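Long-range contacts in Myo-inositol phosphohydrolase (Mitsuokella multacida, PDB 4WU3), which probably removes phosphates from phytate and related inositol phosphates, as a phytase of the protein tyrosine phosphatase-like family with two phosphatase-like repeats: residues 50-55 against 171-176; 80-85 against 271-276; 107-112 against 235-240; 150-155 against 206-211. The protein carries 2 engineered substitutions. One frame throughout, in Å; residues are numbered along the deposited sequence.

Contact 1 (50-55 against 171-176); sequences LKIDRA and IYRFDD
A single parallel-type beta bridge between Lys51 and Tyr172 hooks an outermost strand of one antiparallel sheet, 49-54, onto strand 168-175 of a two-stranded hairpin. Its two backbone bonds run from Tyr172 N to Leu50 O (3.2 Å) and from Ile52 N to Tyr172 O (2.9 Å). The short strands cross at 53° and share this one bridge. Lys51 also carries much of the side-chain contact. With CG set between its backbone N and carbonyl carbon (chi1 59°) and the chain bent again at chi2, it passes over one face of the Phe174 ring. CE lies above the ring, and NZ sits 3.6 Å from the ring centroid, a cation-pi contact only 15° off the normal. The same NZ makes a salt bridge of 2.8 Å to Asp53 OD1, so the ammonium group lies between the carboxylate and the ring face, which would probably stabilise its charge. Asp53 and Arg54 form a classic beta bulge opposite Ala133 in the neighbouring strand 132-137, and the chain turns a corner there. Beyond it a water joins Asp53 O, Arg54 NH1 and Asp176 OD2; Arg54 also pairs with Glu101, while Asp176 OD1 bonds to Tyr243. At the other end, Ile171 packs against two neighbours: its CD1 is modelled doubtfully close to Leu50 CD2, and its CG2 meets Ile52 CG1 at 3.7 Å, the side chains crossing at about a right angle.

Contact 2 (80-85 against 271-276); sequences MPTRKG and IQRQKL
Lys84 O is gripped by both terminal nitrogens of Arg273, NH1 at 2.9 Å and NH2 at 3.0 Å. The oxygen lies in the guanidinium plane, but both donors come to it from the same face of the carbonyl, NH1 well above the carbonyl plane and NH2 tilted less from it. NH1 also donates to Thr82 O at 3.0 Å, again from above the carbonyl plane, so one guanidinium ties together two carbonyls of the loop. An extended chain from CG to NE carries it there from helix 267-276, while its NH2 has a further partner in Asp257 of helix 247-261, a salt bridge that, with the carbonyl bonds, would hold the group in its rotation. Nearer the helix backbone the contact turns apolar. Pro81 CG rests on Arg273 CB, and the CD corner of the Pro81 ring meets Leu276 CD1 at a tight 3.5 Å. Met80 SD comes to the same methyl, Leu276 CD1, at 3.9 Å. Within the loop Lys84 N donates to Thr82 OG1 (3.1 Å). That bond makes Thr82 the head of an ST turn, lying in the loop between strands 65-66 and 91-94 and docked on helix 267-276.

Contact 3 (107-112 against 235-240); sequences KKVPVK and DAWLHY
Val109, Pro110 and Val111 spread along the indole of Trp237. Val109 covers the five-membered ring: its CB stands 3.9 Å above the indole plane, offset toward the rim, and its CG1 reaches Trp237 NE1 at 3.6 Å. Pro110 lies over the six-membered ring, with CD 3.7 Å from Trp237 CZ3, the proline and tryptophan side chains crossing at about a right angle. Val111 packs at the base of the tryptophan side chain, its CG2 3.7 Å from Trp237 CB. The indole is presented to them because CG of Trp237 is anti to its backbone N (chi1 -176°). One shell out, Val109 leaves the helical conformation at the end of helix 99-108, and Pro110 is the centre of an inverse gamma turn closed by a weak bond from Val111 N to Val109 O. Strand 237-241, from which the tryptophan projects, is an inner strand of the mixed sheet, between 91-94 and 116-122. Ser92 OG of the former strand bonds to Trp237 NE1 and also to His239 ND1. With its polar nitrogen satisfied there, the buried indole can meet the loop purely through CH-pi and van der Waals contacts.

Contact 4 (150-155 against 206-211); sequences DIIIPL and YFRLTL
The Arg208 guanidinium takes Ile153 CD1 on one face, 3.8 Å above the plane and shifted toward the rim. That methyl is nearest to Arg208 NH1, also at 3.8 Å, the isoleucine and arginine side chains sliding past each other in opposite directions. Ile152 CG2 approaches the group obliquely, 4.2 Å from Arg208 NH2. The polar atoms of the guanidinium are engaged by other groups: NE bonds to Arg122 O, and NH1 forms a salt bridge with Glu156, one turn further along the helix, besides a weak 3.4 Å bond to Tyr206 OH. CB of Arg208 points toward the helix; the bend at chi2 (76°) then carries the chain aside, and the guanidinium returns to Ile153 CD1. Helix 149-161 here packs across strand 205-211, an outermost strand of the mixed sheet of this phosphatase-like half, the short axes lying 9.6 Å apart at 115°. Next to the arginine, Thr210 fills the other part of the interface with its carbon atoms. Its CG2 is 3.9 Å from Ile152 CG2, and the two side chains reach toward each other tip to tip; Ile152 CD1 meets Thr210 CB at the same separation. Ile153 CD1 bridges the two strand residues, touching Thr210 CG2 at 4.0 Å as well. Thr210 is the centre of an inverse gamma turn. The helix is kinked at Pro154, whose nitrogen makes no bond to the preceding turn. On another side of it Ile151 packs against Asp594, Tyr595 and Gln598 of helix 593-613, from the second half of the chain.

Contacts 3 and 4 are fixed to the same mixed sheet, one at the inner strand 237-241 and the other at the outermost strand 205-211, with centres 23 Å and nearest atoms about 7 Å apart. Contact 2 lies 21 Å from contact 3, centre to centre, and its loop encloses contacts 3 and 4 along the chain. Contact 1, which joins two other sheets, stands 27 Å from contact 3 and 21 Å from contact 4 between centres. The side chain of Phe174 in contact 1 is about 10 Å from a bound inositol tetrakisphosphate. Strand 205-211 of contact 4 leads toward His214, a residue of one pocket for this ligand.

Contact 1 (50-55 against 171-176)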
# COMPACT_ATOMS: atom_id res chain seq x y z
N LEU A 50 17.41 10.79 17.31
CA LEU A 50 17.25 12.23 17.26
C LEU A 50 18.26 12.71 16.26
O LEU A 50 19.44 12.44 16.41
CB LEU A 50 17.49 12.87 18.62
CG LEU A 50 17.45 14.41 18.69
CD1 LEU A 50 16.14 14.96 18.14
CD2 LEU A 50 17.65 14.88 20.12
N LYS A 51 17.81 13.41 15.22
CA LYS A 51 18.72 13.90 14.20
C LYS A 51 18.38 15.30 13.73
O LYS A 51 17.30 15.82 14.00
CB LYS A 51 18.79 12.93 13.02
CG LYS A 51 17.45 12.69 12.34
CD LYS A 51 17.14 13.73 11.28
CE LYS A 51 16.17 13.15 10.27
NZ LYS A 51 15.72 14.14 9.26
N ILE A 52 19.33 15.88 13.01
CA ILE A 52 19.22 17.23 12.50
C ILE A 52 18.42 17.23 11.19
O ILE A 52 18.74 16.51 10.26
CB ILE A 52 20.62 17.83 12.29
CG1 ILE A 52 21.32 18.01 13.64
CG2 ILE A 52 20.56 19.16 11.55
CD1 ILE A 52 22.80 18.35 13.55
N ASP A 53 17.36 18.04 11.14
CA ASP A 53 16.56 18.21 9.94
C ASP A 53 17.14 19.33 9.09
O ASP A 53 17.41 19.16 7.90
CB ASP A 53 15.11 18.57 10.30
CG ASP A 53 14.34 17.44 10.97
OD1 ASP A 53 14.68 16.26 10.77
OD2 ASP A 53 13.36 17.75 11.68
N ARG A 54 17.31 20.50 9.72
CA ARG A 54 17.84 21.69 9.06
C ARG A 54 18.82 22.43 9.97
O ARG A 54 18.46 22.90 11.04
CB ARG A 54 16.71 22.66 8.69
CG ARG A 54 15.58 22.07 7.85
CD ARG A 54 16.09 21.58 6.50
NE ARG A 54 16.48 22.71 5.67
CZ ARG A 54 17.01 22.59 4.46
NH1 ARG A 54 17.21 21.40 3.92
NH2 ARG A 54 17.33 23.68 3.78
N ALA A 55 20.06 22.53 9.51
CA ALA A 55 21.05 23.37 10.14
C ALA A 55 20.57 24.80 9.99
O ALA A 55 19.90 25.12 9.01
CB ALA A 55 22.42 23.19 9.48
N ILE A 171 23.95 14.99 18.40
CA ILE A 171 22.76 14.78 17.55
C ILE A 171 23.18 14.25 16.19
O ILE A 171 24.08 14.81 15.54
CB ILE A 171 21.99 16.07 17.29
CG1 ILE A 171 21.69 16.80 18.60
CG2 ILE A 171 20.71 15.77 16.54
CD1 ILE A 171 20.47 16.29 19.33
N TYR A 172 22.53 13.18 15.75
CA TYR A 172 22.90 12.55 14.49
C TYR A 172 22.68 13.53 13.33
O TYR A 172 21.79 14.39 13.38
CB TYR A 172 22.10 11.26 14.24
CG TYR A 172 22.47 10.09 15.14
CD1 TYR A 172 23.62 9.34 14.91
CD2 TYR A 172 21.65 9.72 16.20
CE1 TYR A 172 23.95 8.27 15.73
CE2 TYR A 172 21.98 8.66 17.02
CZ TYR A 172 23.13 7.94 16.78
OH TYR A 172 23.44 6.88 17.60
N ARG A 173 23.51 13.41 12.31
CA ARG A 173 23.30 14.11 11.06
C ARG A 173 22.49 13.20 10.14
O ARG A 173 22.13 12.08 10.51
CB ARG A 173 24.63 14.51 10.43
CG ARG A 173 25.21 15.76 11.07
CD ARG A 173 26.61 16.06 10.55
NE ARG A 173 27.60 15.16 11.13
CZ ARG A 173 28.92 15.30 10.99
NH1 ARG A 173 29.42 16.31 10.30
NH2 ARG A 173 29.74 14.42 11.57
N PHE A 174 22.19 13.69 8.94
CA PHE A 174 21.22 13.02 8.10
C PHE A 174 21.49 13.29 6.64
O PHE A 174 21.79 14.42 6.26
CB PHE A 174 19.81 13.49 8.44
CG PHE A 174 18.73 12.62 7.89
CD1 PHE A 174 18.46 11.38 8.45
CD2 PHE A 174 17.96 13.04 6.81
CE1 PHE A 174 17.45 10.57 7.94
CE2 PHE A 174 16.94 12.24 6.31
CZ PHE A 174 16.69 11.01 6.87
N ASP A 175 21.38 12.24 5.83
CA ASP A 175 21.52 12.35 4.39
C ASP A 175 20.15 12.36 3.73
O ASP A 175 19.42 11.36 3.79
CB ASP A 175 22.32 11.18 3.82
CG ASP A 175 22.52 11.30 2.32
OD1 ASP A 175 23.06 12.33 1.86
OD2 ASP A 175 22.12 10.38 1.59
N ASP A 176 19.80 13.46 3.09
CA ASP A 176 18.48 13.60 2.48
C ASP A 176 18.34 12.80 1.20
O ASP A 176 17.23 12.54 0.76
CB ASP A 176 18.19 15.07 2.19
CG ASP A 176 17.90 15.86 3.44
OD1 ASP A 176 17.36 15.27 4.41
OD2 ASP A 176 18.21 17.06 3.47
O HOH W 1 21.53 16.91 8.51
O HOH W 2 16.64 18.67 5.00

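Contact 2 (80-85 against 271-276)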
# COMPACT_ATOMS: atom_id res chain seq x y z
N MET A 80 2.38 23.50 -22.36
CA MET A 80 2.32 24.00 -20.99
C MET A 80 0.89 24.11 -20.52
O MET A 80 0.01 24.48 -21.29
CB MET A 80 3.02 25.37 -20.89
CG MET A 80 4.54 25.29 -21.02
SD MET A 80 5.26 24.12 -19.85
CE MET A 80 6.96 24.68 -19.79
N PRO A 81 0.64 23.76 -19.26
CA PRO A 81 -0.68 23.98 -18.73
C PRO A 81 -0.94 25.46 -18.50
O PRO A 81 -0.02 26.23 -18.22
CB PRO A 81 -0.64 23.25 -17.39
CG PRO A 81 0.78 23.31 -16.97
CD PRO A 81 1.59 23.28 -18.24
N THR A 82 -2.20 25.85 -18.65
CA THR A 82 -2.64 27.20 -18.37
C THR A 82 -2.15 27.62 -17.00
O THR A 82 -2.06 26.79 -16.10
CB THR A 82 -4.18 27.27 -18.39
OG1 THR A 82 -4.62 28.58 -18.05
CG2 THR A 82 -4.76 26.28 -17.40
N ARG A 83 -1.83 28.91 -16.84
CA ARG A 83 -1.40 29.47 -15.56
C ARG A 83 -2.58 30.09 -14.82
O ARG A 83 -2.41 30.71 -13.78
CB ARG A 83 -0.32 30.54 -15.76
CG ARG A 83 1.05 30.01 -16.17
CD ARG A 83 2.12 31.09 -16.07
NE ARG A 83 2.18 31.65 -14.73
CZ ARG A 83 2.87 31.12 -13.73
NH1 ARG A 83 2.86 31.68 -12.54
NH2 ARG A 83 3.58 30.03 -13.90
N LYS A 84 -3.79 29.92 -15.36
CA LYS A 84 -4.95 30.62 -14.81
C LYS A 84 -5.16 30.33 -13.32
O LYS A 84 -5.19 29.18 -12.88
CB LYS A 84 -6.22 30.27 -15.58
CG LYS A 84 -7.44 30.90 -14.94
CD LYS A 84 -8.69 30.74 -15.79
CE LYS A 84 -9.79 31.64 -15.25
NZ LYS A 84 -11.02 31.56 -16.08
N GLY A 85 -5.31 31.41 -12.55
CA GLY A 85 -5.56 31.34 -11.12
C GLY A 85 -4.33 31.19 -10.23
O GLY A 85 -4.44 31.32 -9.02
N ILE A 271 -2.09 19.13 -11.75
CA ILE A 271 -1.02 18.18 -11.45
C ILE A 271 0.29 18.58 -12.14
O ILE A 271 1.35 18.63 -11.51
CB ILE A 271 -1.40 16.74 -11.89
CG1 ILE A 271 -2.54 16.21 -11.02
CG2 ILE A 271 -0.20 15.81 -11.82
CD1 ILE A 271 -2.14 16.02 -9.57
N GLN A 272 0.20 18.88 -13.43
CA GLN A 272 1.37 19.30 -14.19
C GLN A 272 1.95 20.60 -13.67
O GLN A 272 3.17 20.70 -13.49
CB GLN A 272 1.05 19.45 -15.67
CG GLN A 272 1.03 18.14 -16.43
CD GLN A 272 2.29 17.35 -16.19
OE1 GLN A 272 3.39 17.79 -16.52
NE2 GLN A 272 2.14 16.17 -15.59
N ARG A 273 1.12 21.62 -13.44
CA ARG A 273 1.71 22.90 -13.06
C ARG A 273 2.35 22.85 -11.67
O ARG A 273 3.37 23.50 -11.44
CB ARG A 273 0.74 24.07 -13.23
CG ARG A 273 -0.44 24.14 -12.29
CD ARG A 273 -1.50 25.00 -12.94
NE ARG A 273 -2.50 25.47 -12.00
CZ ARG A 273 -3.35 26.46 -12.25
NH1 ARG A 273 -3.33 27.08 -13.43
NH2 ARG A 273 -4.23 26.83 -11.33
N GLN A 274 1.80 22.05 -10.76
CA GLN A 274 2.43 21.90 -9.45
C GLN A 274 3.75 21.15 -9.53
O GLN A 274 4.60 21.30 -8.66
CB GLN A 274 1.48 21.24 -8.45
CG GLN A 274 0.28 22.11 -8.08
CD GLN A 274 0.64 23.41 -7.36
OE1 GLN A 274 1.58 23.45 -6.55
NE2 GLN A 274 -0.12 24.47 -7.63
N LYS A 275 3.95 20.37 -10.59
CA LYS A 275 5.28 19.79 -10.85
C LYS A 275 6.20 20.86 -11.42
O LYS A 275 7.35 20.98 -11.01
CB LYS A 275 5.21 18.61 -11.83
CG LYS A 275 6.55 18.27 -12.47
CD LYS A 275 7.48 17.62 -11.47
CE LYS A 275 8.95 17.75 -11.86
NZ LYS A 275 9.53 19.09 -11.52
N LEU A 276 5.69 21.65 -12.36
CA LEU A 276 6.53 22.64 -13.03
C LEU A 276 7.11 23.71 -12.08
O LEU A 276 8.22 24.18 -12.31
CB LEU A 276 5.76 23.30 -14.17
CG LEU A 276 5.49 22.34 -15.33
CD1 LEU A 276 4.42 22.87 -16.26
CD2 LEU A 276 6.78 22.09 -16.11

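Contact 3 (107-112 against 235-240)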
# COMPACT_ATOMS: atom_id res chain seq x y z
N LYS A 107 10.27 37.06 5.27
CA LYS A 107 10.71 38.24 4.55
C LYS A 107 10.21 38.19 3.11
O LYS A 107 9.71 39.18 2.58
CB LYS A 107 12.24 38.37 4.57
CG LYS A 107 12.73 39.74 4.13
CD LYS A 107 14.25 39.88 4.21
CE LYS A 107 14.68 41.31 3.91
NZ LYS A 107 16.14 41.43 3.60
N LYS A 108 10.33 37.03 2.48
CA LYS A 108 10.05 36.91 1.07
C LYS A 108 8.58 37.05 0.72
O LYS A 108 8.24 37.63 -0.31
CB LYS A 108 10.58 35.59 0.51
CG LYS A 108 10.23 35.38 -0.95
CD LYS A 108 11.19 34.41 -1.62
CE LYS A 108 11.12 34.51 -3.13
NZ LYS A 108 11.83 35.73 -3.61
N VAL A 109 7.69 36.49 1.54
CA VAL A 109 6.27 36.50 1.18
C VAL A 109 5.66 37.89 1.41
O VAL A 109 6.01 38.58 2.37
CB VAL A 109 5.45 35.40 1.90
CG1 VAL A 109 5.94 34.02 1.47
CG2 VAL A 109 5.53 35.55 3.41
N PRO A 110 4.77 38.30 0.51
CA PRO A 110 4.26 39.66 0.57
C PRO A 110 3.10 39.83 1.54
O PRO A 110 2.09 40.44 1.19
CB PRO A 110 3.82 39.92 -0.87
CG PRO A 110 3.42 38.58 -1.38
CD PRO A 110 4.31 37.58 -0.68
N VAL A 111 3.25 39.31 2.76
CA VAL A 111 2.29 39.59 3.82
C VAL A 111 3.07 39.82 5.11
O VAL A 111 4.26 39.54 5.18
CB VAL A 111 1.27 38.44 4.04
CG1 VAL A 111 0.40 38.27 2.81
CG2 VAL A 111 1.97 37.14 4.39
N LYS A 112 2.37 40.34 6.12
CA LYS A 112 2.92 40.43 7.45
C LYS A 112 2.79 39.09 8.14
O LYS A 112 1.98 38.27 7.73
CB LYS A 112 2.17 41.49 8.25
CG LYS A 112 2.19 42.87 7.61
CD LYS A 112 1.60 43.92 8.55
CE LYS A 112 0.08 43.85 8.63
NZ LYS A 112 -0.59 44.04 7.31
N ASP A 235 -7.35 37.23 3.69
CA ASP A 235 -6.06 37.68 3.27
C ASP A 235 -4.96 36.73 3.74
O ASP A 235 -3.79 37.09 3.82
CB ASP A 235 -5.83 39.08 3.80
CG ASP A 235 -5.92 39.16 5.30
OD1 ASP A 235 -6.55 38.28 5.92
OD2 ASP A 235 -5.36 40.11 5.87
N ALA A 236 -5.35 35.51 4.05
CA ALA A 236 -4.44 34.57 4.67
C ALA A 236 -3.41 34.05 3.68
O ALA A 236 -3.74 33.75 2.53
CB ALA A 236 -5.21 33.42 5.28
N TRP A 237 -2.17 33.93 4.12
CA TRP A 237 -1.14 33.33 3.30
C TRP A 237 -0.80 31.98 3.91
O TRP A 237 -0.50 31.90 5.09
CB TRP A 237 0.10 34.22 3.23
CG TRP A 237 1.12 33.65 2.32
CD1 TRP A 237 1.95 32.61 2.58
CD2 TRP A 237 1.42 34.08 0.99
NE1 TRP A 237 2.74 32.35 1.50
CE2 TRP A 237 2.44 33.24 0.51
CE3 TRP A 237 0.92 35.08 0.16
CZ2 TRP A 237 2.98 33.38 -0.77
CZ3 TRP A 237 1.44 35.21 -1.10
CH2 TRP A 237 2.47 34.37 -1.56
N LEU A 238 -0.89 30.93 3.09
CA LEU A 238 -0.63 29.56 3.53
C LEU A 238 0.71 29.04 3.03
O LEU A 238 1.00 29.07 1.84
CB LEU A 238 -1.74 28.64 3.03
CG LEU A 238 -3.13 28.86 3.64
CD1 LEU A 238 -4.06 27.73 3.26
CD2 LEU A 238 -3.05 28.99 5.16
N HIS A 239 1.53 28.56 3.96
CA HIS A 239 2.78 27.92 3.62
C HIS A 239 2.74 26.48 4.08
O HIS A 239 2.70 26.22 5.28
CB HIS A 239 3.96 28.64 4.29
CG HIS A 239 5.28 28.07 3.91
ND1 HIS A 239 5.93 28.41 2.75
CD2 HIS A 239 6.05 27.12 4.50
CE1 HIS A 239 7.05 27.72 2.65
NE2 HIS A 239 7.15 26.93 3.70
N TYR A 240 2.72 25.55 3.12
CA TYR A 240 2.68 24.13 3.42
C TYR A 240 4.09 23.56 3.49
O TYR A 240 4.96 23.90 2.67
CB TYR A 240 1.92 23.36 2.33
CG TYR A 240 0.48 23.78 2.15
CD1 TYR A 240 -0.49 23.36 3.03
CD2 TYR A 240 0.11 24.57 1.08
CE1 TYR A 240 -1.81 23.74 2.86
CE2 TYR A 240 -1.20 24.96 0.90
CZ TYR A 240 -2.16 24.54 1.79
OH TYR A 240 -3.48 24.94 1.61

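Contact 4 (150-155 against 206-211)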
# COMPACT_ATOMS: atom_id res chain seq x y z
N ASP A 150 -3.78 12.70 18.98
CA ASP A 150 -3.85 12.95 20.42
C ASP A 150 -2.82 12.16 21.23
O ASP A 150 -2.64 12.40 22.42
CB ASP A 150 -5.26 12.75 21.00
CG ASP A 150 -5.95 11.54 20.47
OD1 ASP A 150 -5.28 10.49 20.40
OD2 ASP A 150 -7.16 11.62 20.17
N ILE A 151 -2.15 11.22 20.59
CA ILE A 151 -0.98 10.62 21.19
C ILE A 151 0.28 11.39 20.74
O ILE A 151 1.16 11.68 21.54
CB ILE A 151 -0.86 9.14 20.80
CG1 ILE A 151 -1.90 8.31 21.55
CG2 ILE A 151 0.52 8.61 21.12
CD1 ILE A 151 -1.67 8.29 23.05
N ILE A 152 0.32 11.74 19.45
CA ILE A 152 1.53 12.34 18.86
C ILE A 152 1.89 13.71 19.45
O ILE A 152 3.04 13.96 19.77
CB ILE A 152 1.40 12.46 17.32
CG1 ILE A 152 1.46 11.08 16.69
CG2 ILE A 152 2.49 13.36 16.76
CD1 ILE A 152 1.04 11.05 15.24
N ILE A 153 0.90 14.59 19.59
CA ILE A 153 1.17 15.95 20.07
C ILE A 153 1.79 15.97 21.47
O ILE A 153 2.86 16.57 21.68
CB ILE A 153 -0.09 16.83 20.03
CG1 ILE A 153 -0.61 16.98 18.58
CG2 ILE A 153 0.17 18.21 20.63
CD1 ILE A 153 0.43 17.46 17.60
N PRO A 154 1.14 15.32 22.45
CA PRO A 154 1.75 15.28 23.80
C PRO A 154 3.04 14.46 23.88
O PRO A 154 3.90 14.76 24.68
CB PRO A 154 0.65 14.66 24.68
CG PRO A 154 -0.32 14.02 23.73
CD PRO A 154 -0.24 14.79 22.45
N LEU A 155 3.17 13.43 23.05
CA LEU A 155 4.39 12.65 23.00
C LEU A 155 5.58 13.50 22.54
O LEU A 155 6.66 13.49 23.16
CB LEU A 155 4.22 11.43 22.09
CG LEU A 155 5.48 10.56 21.96
CD1 LEU A 155 5.99 10.11 23.33
CD2 LEU A 155 5.22 9.36 21.06
N TYR A 206 -0.09 29.04 13.10
CA TYR A 206 0.33 27.65 13.04
C TYR A 206 -0.85 26.71 12.94
O TYR A 206 -1.86 26.89 13.62
CB TYR A 206 1.13 27.30 14.29
CG TYR A 206 1.68 25.89 14.32
CD1 TYR A 206 2.77 25.54 13.55
CD2 TYR A 206 1.13 24.91 15.16
CE1 TYR A 206 3.28 24.27 13.56
CE2 TYR A 206 1.66 23.63 15.20
CZ TYR A 206 2.73 23.32 14.39
OH TYR A 206 3.28 22.07 14.39
N PHE A 207 -0.72 25.69 12.09
CA PHE A 207 -1.72 24.64 11.99
C PHE A 207 -1.02 23.30 11.73
O PHE A 207 -0.14 23.21 10.87
CB PHE A 207 -2.72 24.94 10.89
CG PHE A 207 -3.81 23.93 10.77
CD1 PHE A 207 -4.85 23.90 11.69
CD2 PHE A 207 -3.81 23.00 9.74
CE1 PHE A 207 -5.86 22.97 11.59
CE2 PHE A 207 -4.82 22.06 9.63
CZ PHE A 207 -5.85 22.05 10.56
N ARG A 208 -1.40 22.28 12.48
CA ARG A 208 -0.74 20.98 12.41
C ARG A 208 -1.70 19.91 11.92
O ARG A 208 -2.83 19.82 12.36
CB ARG A 208 -0.22 20.58 13.79
CG ARG A 208 0.44 19.21 13.86
CD ARG A 208 1.84 19.23 13.26
NE ARG A 208 2.62 18.03 13.60
CZ ARG A 208 3.35 17.90 14.71
NH1 ARG A 208 3.39 18.86 15.61
NH2 ARG A 208 4.04 16.78 14.93
N LEU A 209 -1.21 19.11 10.98
CA LEU A 209 -1.79 17.82 10.65
C LEU A 209 -0.71 16.80 10.84
O LEU A 209 0.37 16.96 10.29
CB LEU A 209 -2.21 17.77 9.19
CG LEU A 209 -3.38 18.67 8.84
CD1 LEU A 209 -3.69 18.50 7.37
CD2 LEU A 209 -4.57 18.30 9.71
N THR A 210 -0.99 15.73 11.57
CA THR A 210 0.02 14.73 11.86
C THR A 210 0.06 13.61 10.80
O THR A 210 -0.35 12.49 11.07
CB THR A 210 -0.19 14.15 13.26
OG1 THR A 210 -1.57 13.77 13.42
CG2 THR A 210 0.15 15.20 14.30
N LEU A 211 0.57 13.93 9.61
CA LEU A 211 0.55 12.99 8.48
C LEU A 211 1.80 12.13 8.42
O LEU A 211 2.92 12.63 8.53
CB LEU A 211 0.44 13.74 7.16
CG LEU A 211 -0.73 14.70 7.04
CD1 LEU A 211 -0.82 15.25 5.62
CD2 LEU A 211 -2.01 14.01 7.43